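Local coordinates for mandelate racemase / muconate lactonizing enzyme family protein (Agrobacterium tumefaciens, PDB 4DXK) that probably acts as a metal-dependent lyase or epimerase-type enzyme of the mandelate racemase subgroup of the enolase superfamily, with a sodium ion bound at its metal site, at residues A[39-44]-A[80-85]; A[16-21]-A[32-37]; A[272-277]-A[298-303]; A[108-113]-A[332-337]; A[26-31]-A[92-97]. One frame throughout, in Å; residues are numbered along the deposited sequence.

Contact 1: A[39-44]-A[80-85]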
# COMPACT_ATOMS: atom_id res chain seq x y z
N GLU A 39 22.63 -4.87 -39.40
CA GLU A 39 23.18 -6.17 -39.77
C GLU A 39 22.70 -7.29 -38.85
O GLU A 39 22.37 -8.39 -39.29
CB GLU A 39 24.70 -6.15 -39.79
CG GLU A 39 25.31 -5.21 -40.82
CD GLU A 39 26.83 -5.15 -40.71
OE1 GLU A 39 27.39 -5.82 -39.83
OE2 GLU A 39 27.44 -4.41 -41.51
N THR A 40 22.68 -6.99 -37.55
CA THR A 40 22.24 -7.96 -36.56
C THR A 40 20.78 -8.34 -36.77
O THR A 40 20.42 -9.53 -36.77
CB THR A 40 22.47 -7.42 -35.14
OG1 THR A 40 23.88 -7.23 -34.96
CG2 THR A 40 21.96 -8.38 -34.09
N VAL A 41 19.93 -7.34 -36.94
CA VAL A 41 18.51 -7.60 -37.16
C VAL A 41 18.30 -8.36 -38.46
O VAL A 41 17.50 -9.29 -38.52
CB VAL A 41 17.70 -6.29 -37.15
CG1 VAL A 41 16.24 -6.58 -37.42
CG2 VAL A 41 17.86 -5.59 -35.81
N GLU A 42 19.06 -8.02 -39.49
CA GLU A 42 18.98 -8.75 -40.75
C GLU A 42 19.29 -10.23 -40.56
O GLU A 42 18.58 -11.10 -41.08
CB GLU A 42 19.92 -8.15 -41.80
CG GLU A 42 20.01 -8.97 -43.08
CD GLU A 42 20.80 -8.26 -44.14
OE1 GLU A 42 21.97 -7.92 -43.88
OE2 GLU A 42 20.23 -8.02 -45.22
N THR A 43 20.36 -10.53 -39.82
CA THR A 43 20.70 -11.93 -39.58
C THR A 43 19.53 -12.64 -38.90
O THR A 43 19.18 -13.77 -39.24
CB THR A 43 21.96 -12.05 -38.73
OG1 THR A 43 23.06 -11.45 -39.42
CG2 THR A 43 22.29 -13.51 -38.45
N TYR A 44 18.93 -11.97 -37.92
CA TYR A 44 17.79 -12.52 -37.19
C TYR A 44 16.58 -12.78 -38.10
O TYR A 44 15.91 -13.81 -37.97
CB TYR A 44 17.40 -11.58 -36.05
CG TYR A 44 16.06 -11.91 -35.42
CD1 TYR A 44 15.95 -12.91 -34.46
CD2 TYR A 44 14.91 -11.24 -35.80
CE1 TYR A 44 14.74 -13.22 -33.89
CE2 TYR A 44 13.68 -11.55 -35.24
CZ TYR A 44 13.60 -12.54 -34.28
OH TYR A 44 12.40 -12.86 -33.69
N GLU A 80 15.83 -9.02 -31.78
CA GLU A 80 14.73 -9.90 -32.15
C GLU A 80 13.43 -9.10 -32.27
O GLU A 80 12.67 -9.24 -33.24
CB GLU A 80 14.56 -11.03 -31.12
CG GLU A 80 15.74 -11.99 -31.01
CD GLU A 80 16.75 -11.65 -29.92
OE1 GLU A 80 16.87 -10.49 -29.49
OE2 GLU A 80 17.46 -12.59 -29.51
N VAL A 81 13.15 -8.26 -31.28
CA VAL A 81 11.94 -7.46 -31.31
C VAL A 81 11.96 -6.47 -32.48
O VAL A 81 10.94 -6.28 -33.14
CB VAL A 81 11.70 -6.75 -29.97
CG1 VAL A 81 10.57 -5.74 -30.10
CG2 VAL A 81 11.38 -7.81 -28.91
N ARG A 82 13.11 -5.86 -32.75
CA ARG A 82 13.18 -4.93 -33.88
C ARG A 82 12.88 -5.65 -35.20
O ARG A 82 12.15 -5.12 -36.05
CB ARG A 82 14.54 -4.21 -33.92
CG ARG A 82 14.76 -3.36 -32.68
CD ARG A 82 15.79 -2.26 -32.85
NE ARG A 82 17.11 -2.73 -33.29
CZ ARG A 82 17.99 -3.35 -32.52
NH1 ARG A 82 17.72 -3.62 -31.24
NH2 ARG A 82 19.16 -3.72 -33.03
N GLY A 83 13.39 -6.86 -35.36
CA GLY A 83 13.08 -7.62 -36.56
C GLY A 83 11.61 -8.00 -36.64
O GLY A 83 10.98 -7.87 -37.69
N ASN A 84 11.06 -8.46 -35.52
CA ASN A 84 9.64 -8.79 -35.47
C ASN A 84 8.77 -7.59 -35.81
O ASN A 84 7.73 -7.72 -36.46
CB ASN A 84 9.23 -9.28 -34.07
CG ASN A 84 9.86 -10.59 -33.70
OD1 ASN A 84 10.41 -11.31 -34.54
ND2 ASN A 84 9.76 -10.94 -32.42
N SER A 85 9.19 -6.42 -35.35
CA SER A 85 8.43 -5.20 -35.54
C SER A 85 8.43 -4.76 -37.01
O SER A 85 7.39 -4.37 -37.54
CB SER A 85 8.99 -4.07 -34.66
OG SER A 85 8.95 -4.42 -33.28
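Tyr44 lays one face of its phenol ring on Glu80. Glu80 CA stands 3.6 Å from the Tyr44 ring centroid and 11° off the ring normal, a CH-pi contact, while Glu80 CG comes to 3.3 Å from Tyr44 CE1. With CG anti to the backbone N (chi1 168°), the ring reaches past Gly83 to Asn84, and Tyr44 OH donates to Asn84 OD1 at 2.7 Å; that oxygen lies in the plane of the ring. Gly83 has no side chain, and Val41 fills the place beside it, its CG1 pressed to 3.4 Å from Gly83 CA. Helices 38-53 and 79-99 belong to the N-terminal capping domain of the enolase superfamily; the axes of segments 39-44 and 80-85 cross at -69°, 8.7 Å apart. On its other branch, Val41 CG2 meets Arg82 NH2 at 3.6 Å. The Arg82 guanidinium is positioned by the carbonyls of Phe36 and Ser77 and by a salt bridge to Glu80 of a second subunit. The Tyr48 ring also meets that of Tyr44, nearly parallel.

Contact 2: A[16-21]-A[32-37]; sequences NLLWVL and GETFFG
Trp19 CG sits anti to its carbonyl carbon (chi1 -64°), whereas Glu33 CG is anti to its backbone N (chi1 -174°), and these torsions leave the two side chains lying side by side on one face of a beta hairpin. The hairpin, strands 17-24 and 30-35, belongs to the antiparallel sheet of the N-terminal capping domain. Trp19 NE1 donates to the anti lone pair of Glu33 OE1 at 2.8 Å, with the oxygen 29° out of the indole plane. The same carboxylate accepts the backbone N-H groups of Val324 and Val325 on helix 323-335, linking the hairpin to the barrel domain. Leu18 pairs with Thr34, and Val20 with Gly32, as hydrogen-bonded antiparallel pairs. At the other end, Asn16 CB rests over the Phe35 ring, 3.6 Å from its centroid, and Leu17 CD2 meets the ring edge at Phe35 CD1, 3.8 Å away. Phe36 N uses an in-plane lone pair of Asn16 O at 2.8 Å. Water 1 also donates to Asn16 O, and it bridges to Phe36 O at 3.1 Å.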
# COMPACT_ATOMS: atom_id res chain seq x y z
N ASN A 16 22.21 2.58 -40.19
CA ASN A 16 21.26 2.20 -39.14
C ASN A 16 19.95 1.62 -39.64
O ASN A 16 19.19 1.03 -38.87
CB ASN A 16 20.98 3.37 -38.20
CG ASN A 16 22.14 3.67 -37.28
OD1 ASN A 16 22.79 2.76 -36.77
ND2 ASN A 16 22.40 4.95 -37.06
N LEU A 17 19.67 1.79 -40.93
CA LEU A 17 18.37 1.40 -41.47
C LEU A 17 18.31 -0.03 -41.98
O LEU A 17 19.27 -0.53 -42.59
CB LEU A 17 17.97 2.36 -42.59
CG LEU A 17 17.31 3.65 -42.09
CD1 LEU A 17 17.31 4.73 -43.15
CD2 LEU A 17 15.89 3.38 -41.62
N LEU A 18 17.18 -0.68 -41.75
CA LEU A 18 16.91 -1.98 -42.34
C LEU A 18 15.49 -1.99 -42.87
O LEU A 18 14.56 -1.61 -42.16
CB LEU A 18 17.05 -3.09 -41.29
CG LEU A 18 16.75 -4.50 -41.81
CD1 LEU A 18 17.79 -4.91 -42.85
CD2 LEU A 18 16.69 -5.53 -40.70
N TRP A 19 15.32 -2.43 -44.12
CA TRP A 19 13.99 -2.71 -44.66
C TRP A 19 13.76 -4.20 -44.75
O TRP A 19 14.68 -4.98 -45.06
CB TRP A 19 13.77 -2.02 -46.01
CG TRP A 19 13.81 -0.55 -45.84
CD1 TRP A 19 12.79 0.25 -45.45
CD2 TRP A 19 14.97 0.29 -45.96
NE1 TRP A 19 13.22 1.56 -45.35
CE2 TRP A 19 14.56 1.60 -45.65
CE3 TRP A 19 16.30 0.06 -46.31
CZ2 TRP A 19 15.44 2.68 -45.68
CZ3 TRP A 19 17.17 1.13 -46.34
CH2 TRP A 19 16.74 2.43 -46.03
N VAL A 20 12.54 -4.61 -44.45
CA VAL A 20 12.12 -5.99 -44.56
C VAL A 20 10.95 -6.02 -45.53
O VAL A 20 9.94 -5.32 -45.32
CB VAL A 20 11.68 -6.55 -43.19
CG1 VAL A 20 11.10 -7.96 -43.32
CG2 VAL A 20 12.84 -6.53 -42.21
N LEU A 21 11.08 -6.82 -46.58
CA LEU A 21 10.03 -6.94 -47.59
C LEU A 21 9.47 -8.35 -47.56
O LEU A 21 10.22 -9.33 -47.64
CB LEU A 21 10.56 -6.60 -48.99
CG LEU A 21 10.79 -5.11 -49.26
CD1 LEU A 21 12.07 -4.61 -48.63
CD2 LEU A 21 10.79 -4.82 -50.75
N GLY A 32 8.34 -3.16 -44.52
CA GLY A 32 8.55 -2.77 -43.13
C GLY A 32 9.95 -2.22 -42.95
O GLY A 32 10.78 -2.28 -43.86
N GLU A 33 10.24 -1.71 -41.76
CA GLU A 33 11.48 -0.99 -41.51
C GLU A 33 11.78 -1.01 -40.03
O GLU A 33 10.86 -1.02 -39.21
CB GLU A 33 11.30 0.46 -41.98
CG GLU A 33 12.52 1.37 -41.94
CD GLU A 33 12.11 2.81 -42.23
OE1 GLU A 33 12.14 3.24 -43.41
OE2 GLU A 33 11.70 3.50 -41.27
N THR A 34 13.06 -0.99 -39.68
CA THR A 34 13.48 -0.72 -38.32
C THR A 34 14.82 0.01 -38.35
O THR A 34 15.35 0.30 -39.42
CB THR A 34 13.47 -1.99 -37.43
OG1 THR A 34 13.69 -1.62 -36.07
CG2 THR A 34 14.53 -2.97 -37.87
N PHE A 35 15.35 0.30 -37.17
CA PHE A 35 16.49 1.21 -37.04
C PHE A 35 17.36 0.72 -35.90
O PHE A 35 16.85 0.32 -34.84
CB PHE A 35 15.95 2.61 -36.73
CG PHE A 35 16.94 3.73 -36.94
CD1 PHE A 35 17.04 4.34 -38.18
CD2 PHE A 35 17.71 4.22 -35.89
CE1 PHE A 35 17.92 5.40 -38.38
CE2 PHE A 35 18.59 5.28 -36.09
CZ PHE A 35 18.69 5.86 -37.33
N PHE A 36 18.68 0.79 -36.12
CA PHE A 36 19.76 0.37 -35.21
C PHE A 36 20.10 -1.11 -35.36
O PHE A 36 19.21 -1.97 -35.40
CB PHE A 36 19.53 0.69 -33.73
CG PHE A 36 19.61 2.14 -33.39
CD1 PHE A 36 20.69 2.93 -33.80
CD2 PHE A 36 18.62 2.73 -32.61
CE1 PHE A 36 20.75 4.28 -33.46
CE2 PHE A 36 18.69 4.07 -32.25
CZ PHE A 36 19.75 4.85 -32.68
N GLY A 37 21.39 -1.40 -35.43
CA GLY A 37 21.87 -2.77 -35.50
C GLY A 37 21.33 -3.47 -36.73
O GLY A 37 20.91 -4.63 -36.64
O HOH W 1 17.95 -1.93 -38.18
O HOH W 2 23.34 0.70 -35.43

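Contact 3: A[272-277]-A[298-303]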
# COMPACT_ATOMS: atom_id res chain seq x y z
N SER A 272 6.71 -4.00 -26.10
CA SER A 272 5.55 -4.86 -25.86
C SER A 272 4.56 -4.21 -24.90
O SER A 272 4.92 -3.38 -24.05
CB SER A 272 5.92 -6.26 -25.35
OG SER A 272 6.03 -6.29 -23.94
N ARG A 273 3.31 -4.62 -25.00
CA ARG A 273 2.33 -4.03 -24.11
C ARG A 273 2.60 -4.33 -22.65
O ARG A 273 2.14 -3.59 -21.78
CB ARG A 273 0.92 -4.41 -24.54
CG ARG A 273 0.47 -5.72 -24.05
CD ARG A 273 -0.80 -6.11 -24.82
NE ARG A 273 -0.44 -6.81 -26.05
CZ ARG A 273 -1.18 -7.76 -26.59
NH1 ARG A 273 -2.37 -8.06 -26.08
NH2 ARG A 273 -0.72 -8.40 -27.65
N TRP A 274 3.35 -5.39 -22.37
CA TRP A 274 3.66 -5.76 -20.99
C TRP A 274 4.58 -4.74 -20.33
O TRP A 274 4.42 -4.43 -19.14
CB TRP A 274 4.21 -7.20 -20.92
CG TRP A 274 3.11 -8.18 -21.24
CD1 TRP A 274 2.27 -8.78 -20.36
CD2 TRP A 274 2.69 -8.61 -22.55
NE1 TRP A 274 1.36 -9.56 -21.02
CE2 TRP A 274 1.59 -9.46 -22.37
CE3 TRP A 274 3.14 -8.35 -23.85
CZ2 TRP A 274 0.93 -10.08 -23.44
CZ3 TRP A 274 2.48 -8.95 -24.91
CH2 TRP A 274 1.39 -9.81 -24.70
N ALA A 275 5.53 -4.18 -21.08
CA ALA A 275 6.35 -3.10 -20.54
C ALA A 275 5.51 -1.87 -20.23
O ALA A 275 5.75 -1.16 -19.25
CB ALA A 275 7.49 -2.75 -21.49
N PHE A 276 4.52 -1.62 -21.08
CA PHE A 276 3.65 -0.46 -20.88
C PHE A 276 2.64 -0.67 -19.76
O PHE A 276 2.31 0.28 -19.05
CB PHE A 276 3.04 -0.00 -22.21
CG PHE A 276 4.05 0.66 -23.09
CD1 PHE A 276 4.28 2.01 -22.99
CD2 PHE A 276 4.84 -0.09 -23.96
CE1 PHE A 276 5.26 2.62 -23.77
CE2 PHE A 276 5.82 0.52 -24.74
CZ PHE A 276 6.03 1.87 -24.65
N ARG A 277 2.21 -1.91 -19.55
CA ARG A 277 1.48 -2.22 -18.32
C ARG A 277 2.32 -1.86 -17.10
O ARG A 277 1.85 -1.21 -16.17
CB ARG A 277 1.08 -3.69 -18.26
CG ARG A 277 0.71 -4.18 -16.86
CD ARG A 277 0.26 -5.63 -16.85
NE ARG A 277 0.24 -6.16 -15.48
CZ ARG A 277 0.34 -7.45 -15.16
NH1 ARG A 277 0.42 -8.38 -16.08
NH2 ARG A 277 0.36 -7.79 -13.87
N LEU A 298 3.11 -2.31 -35.36
CA LEU A 298 1.79 -1.70 -35.25
C LEU A 298 0.88 -2.56 -34.37
O LEU A 298 -0.00 -2.04 -33.70
CB LEU A 298 1.17 -1.51 -36.63
CG LEU A 298 1.70 -0.32 -37.43
CD1 LEU A 298 1.34 -0.44 -38.90
CD2 LEU A 298 1.19 0.99 -36.86
N SER A 299 1.09 -3.88 -34.38
CA SER A 299 0.26 -4.78 -33.58
C SER A 299 0.36 -4.48 -32.08
O SER A 299 -0.66 -4.33 -31.41
CB SER A 299 0.59 -6.24 -33.89
OG SER A 299 0.17 -6.54 -35.22
N GLU A 300 1.58 -4.39 -31.54
CA GLU A 300 1.69 -4.01 -30.13
C GLU A 300 1.34 -2.55 -29.94
O GLU A 300 0.65 -2.21 -28.97
CB GLU A 300 3.08 -4.31 -29.55
CG GLU A 300 3.32 -5.80 -29.33
CD GLU A 300 2.31 -6.44 -28.38
OE1 GLU A 300 2.10 -5.93 -27.27
OE2 GLU A 300 1.73 -7.49 -28.75
N ALA A 301 1.77 -1.67 -30.84
CA ALA A 301 1.57 -0.24 -30.67
C ALA A 301 0.11 0.14 -30.58
O ALA A 301 -0.26 0.99 -29.77
CB ALA A 301 2.26 0.53 -31.78
N ARG A 302 -0.74 -0.47 -31.40
CA ARG A 302 -2.15 -0.09 -31.40
C ARG A 302 -2.79 -0.46 -30.06
O ARG A 302 -3.70 0.22 -29.58
CB ARG A 302 -2.90 -0.71 -32.60
CG ARG A 302 -3.17 -2.20 -32.53
CD ARG A 302 -3.48 -2.75 -33.91
NE ARG A 302 -3.86 -4.16 -33.94
CZ ARG A 302 -5.07 -4.59 -34.28
NH1 ARG A 302 -6.04 -3.73 -34.56
NH2 ARG A 302 -5.31 -5.89 -34.31
N LYS A 303 -2.33 -1.56 -29.48
CA LYS A 303 -2.88 -2.04 -28.22
C LYS A 303 -2.33 -1.21 -27.06
O LYS A 303 -3.04 -0.93 -26.09
CB LYS A 303 -2.56 -3.53 -28.06
CG LYS A 303 -3.20 -4.36 -29.17
CD LYS A 303 -2.68 -5.79 -29.25
CE LYS A 303 -3.17 -6.42 -30.56
NZ LYS A 303 -2.67 -7.82 -30.68
O HOH W 3 -2.52 -10.21 -29.09
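The guanidinium of Arg273 is sandwiched between Trp274 and Lys303, with Glu300 at its edge. Trp274 CH2 lies 3.6 Å above one face, offset toward the rim, and Lys303 CD lies equally far over the centre of the opposite face. Helices 272-281 and 297-310 are successive helices of the (beta/alpha) barrel, separated in the chain by strand 287-290, and their short segments run 28° from parallel. Bent at chi2 (-59°), Glu300 brings up its carboxylate, turned 22° from the guanidinium plane, for a side-on two-point salt bridge: Arg273 NE reaches Glu300 OE1 at 3.0 Å, and Arg273 NH2 reaches Glu300 OE2 at 2.8 Å. Both bonds are almost straight and meet the oxygens on the syn side. Glu300 OE1 has a further donor on its anti side, Arg273 N at 2.9 Å, so one oxygen holds backbone and side chain of the arginine. Arg273 NH1 pairs with Glu309 of a third subunit, and Trp274 stacks on His312 there. The like charges at Arg273 NH2 and Lys303 NZ come within 3.6 Å, which Glu300, with Asp62 at the lysine, probably offsets. Water 3 accepts from both nitrogens, 2.9 Å from Arg273 NH2 and from Lys303 NZ.

Contact 4: A[108-113]-A[332-337]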
# COMPACT_ATOMS: atom_id res chain seq x y z
N GLY A 108 -9.04 1.02 -37.47
CA GLY A 108 -10.30 1.47 -36.90
C GLY A 108 -10.80 2.80 -37.43
O GLY A 108 -11.81 3.34 -36.94
N GLY A 109 -10.13 3.34 -38.44
CA GLY A 109 -10.61 4.52 -39.13
C GLY A 109 -9.77 5.76 -38.93
O GLY A 109 -8.98 5.84 -37.99
N PHE A 110 -9.94 6.73 -39.82
CA PHE A 110 -9.28 8.03 -39.69
C PHE A 110 -10.01 8.87 -38.66
O PHE A 110 -10.96 9.59 -39.00
CB PHE A 110 -9.28 8.77 -41.02
CG PHE A 110 -8.33 8.21 -42.04
CD1 PHE A 110 -8.70 7.15 -42.86
CD2 PHE A 110 -7.08 8.78 -42.21
CE1 PHE A 110 -7.82 6.65 -43.82
CE2 PHE A 110 -6.19 8.29 -43.16
CZ PHE A 110 -6.56 7.22 -43.97
N SER A 111 -9.58 8.82 -37.41
CA SER A 111 -10.20 9.63 -36.37
C SER A 111 -9.91 11.11 -36.58
O SER A 111 -10.67 11.97 -36.12
CB SER A 111 -9.77 9.14 -35.00
OG SER A 111 -10.10 7.77 -34.85
N ARG A 112 -8.82 11.40 -37.28
CA ARG A 112 -8.49 12.74 -37.74
C ARG A 112 -7.83 12.56 -39.11
O ARG A 112 -7.34 11.47 -39.43
CB ARG A 112 -7.54 13.45 -36.75
CG ARG A 112 -6.26 12.66 -36.46
CD ARG A 112 -5.41 13.27 -35.34
NE ARG A 112 -6.14 13.31 -34.08
CZ ARG A 112 -6.26 12.28 -33.25
NH1 ARG A 112 -5.68 11.11 -33.51
NH2 ARG A 112 -6.96 12.41 -32.13
N ARG A 113 -7.81 13.63 -39.89
CA ARG A 113 -7.26 13.59 -41.24
C ARG A 113 -5.80 14.06 -41.27
O ARG A 113 -5.07 13.80 -42.21
CB ARG A 113 -8.11 14.45 -42.17
CG ARG A 113 -9.52 13.93 -42.38
CD ARG A 113 -9.51 12.64 -43.18
NE ARG A 113 -10.81 11.98 -43.18
CZ ARG A 113 -11.06 10.82 -43.79
NH1 ARG A 113 -10.11 10.20 -44.46
NH2 ARG A 113 -12.28 10.29 -43.73
N LEU A 332 -0.95 5.33 -37.53
CA LEU A 332 -1.37 5.10 -36.15
C LEU A 332 -1.88 6.37 -35.48
O LEU A 332 -2.91 6.36 -34.80
CB LEU A 332 -0.22 4.51 -35.35
CG LEU A 332 -0.47 4.30 -33.85
CD1 LEU A 332 -1.62 3.33 -33.59
CD2 LEU A 332 0.80 3.84 -33.16
N SER A 333 -1.18 7.48 -35.71
CA SER A 333 -1.56 8.76 -35.13
C SER A 333 -2.85 9.33 -35.70
O SER A 333 -3.50 10.12 -35.03
CB SER A 333 -0.42 9.76 -35.30
OG SER A 333 0.67 9.41 -34.48
N LEU A 334 -3.22 8.97 -36.93
CA LEU A 334 -4.50 9.42 -37.47
C LEU A 334 -5.65 8.58 -36.94
O LEU A 334 -6.78 9.04 -36.86
CB LEU A 334 -4.49 9.42 -39.00
CG LEU A 334 -3.46 10.34 -39.64
CD1 LEU A 334 -3.68 10.38 -41.14
CD2 LEU A 334 -3.47 11.75 -39.08
N ASN A 335 -5.37 7.33 -36.57
CA ASN A 335 -6.40 6.47 -36.02
C ASN A 335 -6.62 6.63 -34.51
O ASN A 335 -7.75 6.77 -34.06
CB ASN A 335 -6.11 5.00 -36.31
CG ASN A 335 -6.95 4.10 -35.45
OD1 ASN A 335 -6.47 3.55 -34.45
ND2 ASN A 335 -8.22 3.99 -35.79
N ALA A 336 -5.55 6.58 -33.73
CA ALA A 336 -5.70 6.48 -32.28
C ALA A 336 -6.32 7.75 -31.73
O ALA A 336 -5.75 8.82 -31.88
CB ALA A 336 -4.36 6.22 -31.63
N PRO A 337 -7.48 7.65 -31.07
CA PRO A 337 -8.10 8.89 -30.58
C PRO A 337 -7.21 9.68 -29.63
O PRO A 337 -7.29 10.91 -29.59
CB PRO A 337 -9.38 8.40 -29.90
CG PRO A 337 -9.75 7.18 -30.70
CD PRO A 337 -8.41 6.51 -30.97
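Arg112 and the last turn of helix 323-335 form the tight side. Its CG between the backbone N and the carbonyl carbon (chi1 56°), and bent at chi3, Arg112 swings its guanidinium onto three carbonyls: NH1 donates to Ser333 O and Ala336 O, each at 2.8 Å, and NH2 to Pro337 O at 3.0 Å. All three line the guanidinium edge, whose charge would favour the negative end of the helix dipole. Arg112 N bonds Leu334 O at 3.1 Å and Ser111 OG gives its proton to Asn335 O at 2.7 Å. Asn335 ND2 meets an in-plane lone pair of Gly109 O at 3.0 Å and also Asp62 of a third subunit. Away from these bonds the contact is looser: Leu334 CD1 meets the Phe110 ring edge, CE2 at 3.8 Å, and Arg113 is exposed to solvent. Segment 108-113, leaving helix 103-106 through a Schellman motif at Gly108, crosses the C-terminal end of helix 323-335 toward strand 115-118; Leu332 packs on helix 297-310 and strand 315-317.

Contact 5: A[26-31]-A[92-97]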
# COMPACT_ATOMS: atom_id res chain seq x y z
N GLU A 26 0.59 -14.01 -54.13
CA GLU A 26 -0.33 -13.15 -54.86
C GLU A 26 0.41 -11.96 -55.48
O GLU A 26 -0.17 -11.16 -56.22
CB GLU A 26 -1.44 -12.66 -53.93
CG GLU A 26 -2.60 -11.96 -54.62
CD GLU A 26 -3.87 -11.96 -53.78
OE1 GLU A 26 -4.65 -10.99 -53.88
OE2 GLU A 26 -4.08 -12.94 -53.03
N GLY A 27 1.70 -11.84 -55.18
CA GLY A 27 2.50 -10.73 -55.69
C GLY A 27 2.35 -9.43 -54.93
O GLY A 27 2.85 -8.38 -55.34
N ILE A 28 1.65 -9.49 -53.80
CA ILE A 28 1.56 -8.35 -52.90
C ILE A 28 2.77 -8.37 -51.98
O ILE A 28 2.95 -9.32 -51.21
CB ILE A 28 0.28 -8.38 -52.06
CG1 ILE A 28 -0.95 -8.38 -52.97
CG2 ILE A 28 0.23 -7.17 -51.13
CD1 ILE A 28 -2.27 -8.45 -52.20
N THR A 29 3.58 -7.32 -52.06
CA THR A 29 4.79 -7.24 -51.24
C THR A 29 4.62 -6.18 -50.16
O THR A 29 4.35 -5.02 -50.46
CB THR A 29 6.01 -6.90 -52.09
OG1 THR A 29 6.18 -7.90 -53.10
CG2 THR A 29 7.27 -6.85 -51.24
N GLY A 30 4.78 -6.58 -48.90
CA GLY A 30 4.68 -5.65 -47.80
C GLY A 30 6.04 -5.09 -47.44
O GLY A 30 7.05 -5.80 -47.47
N LEU A 31 6.06 -3.80 -47.09
CA LEU A 31 7.29 -3.12 -46.70
C LEU A 31 7.29 -2.76 -45.22
O LEU A 31 6.34 -2.13 -44.73
CB LEU A 31 7.46 -1.86 -47.54
CG LEU A 31 8.63 -0.93 -47.22
CD1 LEU A 31 9.98 -1.61 -47.40
CD2 LEU A 31 8.54 0.32 -48.09
N TRP A 92 0.99 -5.34 -42.07
CA TRP A 92 -0.07 -4.34 -42.16
C TRP A 92 -0.15 -3.72 -43.56
O TRP A 92 -1.23 -3.44 -44.07
CB TRP A 92 0.09 -3.29 -41.05
CG TRP A 92 -0.39 -3.80 -39.73
CD1 TRP A 92 0.35 -4.37 -38.74
CD2 TRP A 92 -1.75 -3.83 -39.29
NE1 TRP A 92 -0.46 -4.74 -37.70
CE2 TRP A 92 -1.76 -4.43 -38.01
CE3 TRP A 92 -2.96 -3.42 -39.85
CZ2 TRP A 92 -2.93 -4.62 -37.29
CZ3 TRP A 92 -4.12 -3.61 -39.13
CH2 TRP A 92 -4.10 -4.20 -37.86
N ASP A 93 1.01 -3.51 -44.18
CA ASP A 93 1.08 -3.03 -45.56
C ASP A 93 0.40 -4.03 -46.52
O ASP A 93 -0.41 -3.63 -47.34
CB ASP A 93 2.55 -2.80 -45.93
CG ASP A 93 2.74 -2.01 -47.21
OD1 ASP A 93 1.93 -1.10 -47.53
OD2 ASP A 93 3.74 -2.32 -47.89
N ILE A 94 0.71 -5.32 -46.38
CA ILE A 94 0.04 -6.35 -47.19
C ILE A 94 -1.47 -6.33 -46.98
O ILE A 94 -2.23 -6.38 -47.93
CB ILE A 94 0.58 -7.76 -46.86
CG1 ILE A 94 1.98 -7.93 -47.44
CG2 ILE A 94 -0.34 -8.86 -47.37
CD1 ILE A 94 2.75 -9.08 -46.84
N PHE A 95 -1.91 -6.26 -45.72
CA PHE A 95 -3.33 -6.29 -45.39
C PHE A 95 -4.03 -5.08 -46.04
O PHE A 95 -5.10 -5.23 -46.64
CB PHE A 95 -3.44 -6.29 -43.85
CG PHE A 95 -4.85 -6.43 -43.29
CD1 PHE A 95 -5.91 -6.88 -44.05
CD2 PHE A 95 -5.07 -6.10 -41.96
CE1 PHE A 95 -7.18 -7.00 -43.47
CE2 PHE A 95 -6.33 -6.21 -41.39
CZ PHE A 95 -7.37 -6.66 -42.15
N GLY A 96 -3.40 -3.91 -45.99
CA GLY A 96 -3.95 -2.74 -46.65
C GLY A 96 -4.04 -2.90 -48.16
O GLY A 96 -5.07 -2.59 -48.77
N LYS A 97 -2.98 -3.39 -48.77
CA LYS A 97 -3.02 -3.63 -50.21
C LYS A 97 -4.08 -4.67 -50.59
O LYS A 97 -4.75 -4.51 -51.62
CB LYS A 97 -1.65 -4.04 -50.72
CG LYS A 97 -0.64 -2.93 -50.64
CD LYS A 97 0.70 -3.40 -51.17
CE LYS A 97 1.77 -2.37 -50.91
NZ LYS A 97 3.08 -2.75 -51.50
O HOH W 4 2.87 -4.92 -53.60
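Lys97 runs along segment 26-31 from Ile28 to Thr29, extended beyond CG. Its CB touches Ile28 CG2 at 3.7 Å, and its CD meets the same methyl at 3.8 Å, the two side chains sliding past each other in opposite directions. Lys97 CE passes 3.7 Å from Thr29 O, and Lys97 NZ ends on that oxygen with a 2.8 Å hydrogen bond nearly along the C=O axis. Water 4 accepts from Lys97 NZ at 3.0 Å and also from Thr29 N, tying the tip to a second backbone atom of that residue. Asp93 lies one turn earlier on the helix, and its salt bridge to Lys97 is a long one. Asp93 CG is anti to the backbone N (chi1 -167°), which turns Asp93 OD2 toward the strand, where its anti lone pair accepts Leu31 N at 2.9 Å. Between these polar points Gly30 has no side chain, and Ile94 CG1 closes to 3.4 Å from Gly30 N. Helix 79-99 is thereby fastened to the start of strand 30-35, an outermost strand of this chain's capping-domain sheet. Ile94 continues onto Val22 of strand 17-24, Asp93 OD1 takes the N-H of Leu376, and Trp92 packs against helices 103-106 and 297-310.

In the fold
From the N terminus, contact 2 closes first, a short hairpin loop. Contact 5 opens within that hairpin, crosses contact 2 and closes only on helix 79-99, spanning all of contact 1, which joins that helix to helix 38-53. Contacts 1, 2 and 5 all lie in the N-terminal domain and tie its sheet and helices together, with contacts 1 and 2 touching where Val41 packs on Leu18. Contact 4 then closes the longest loop, from 108-113 to 332-337, and encloses contact 3 between neighbouring barrel helices. Leu332 packs on Ala301 to join contacts 3 and 4, while Trp92 NE1 and Ser299 OG probably hydrogen-bond between contacts 5 and 3, linking capping domain to barrel.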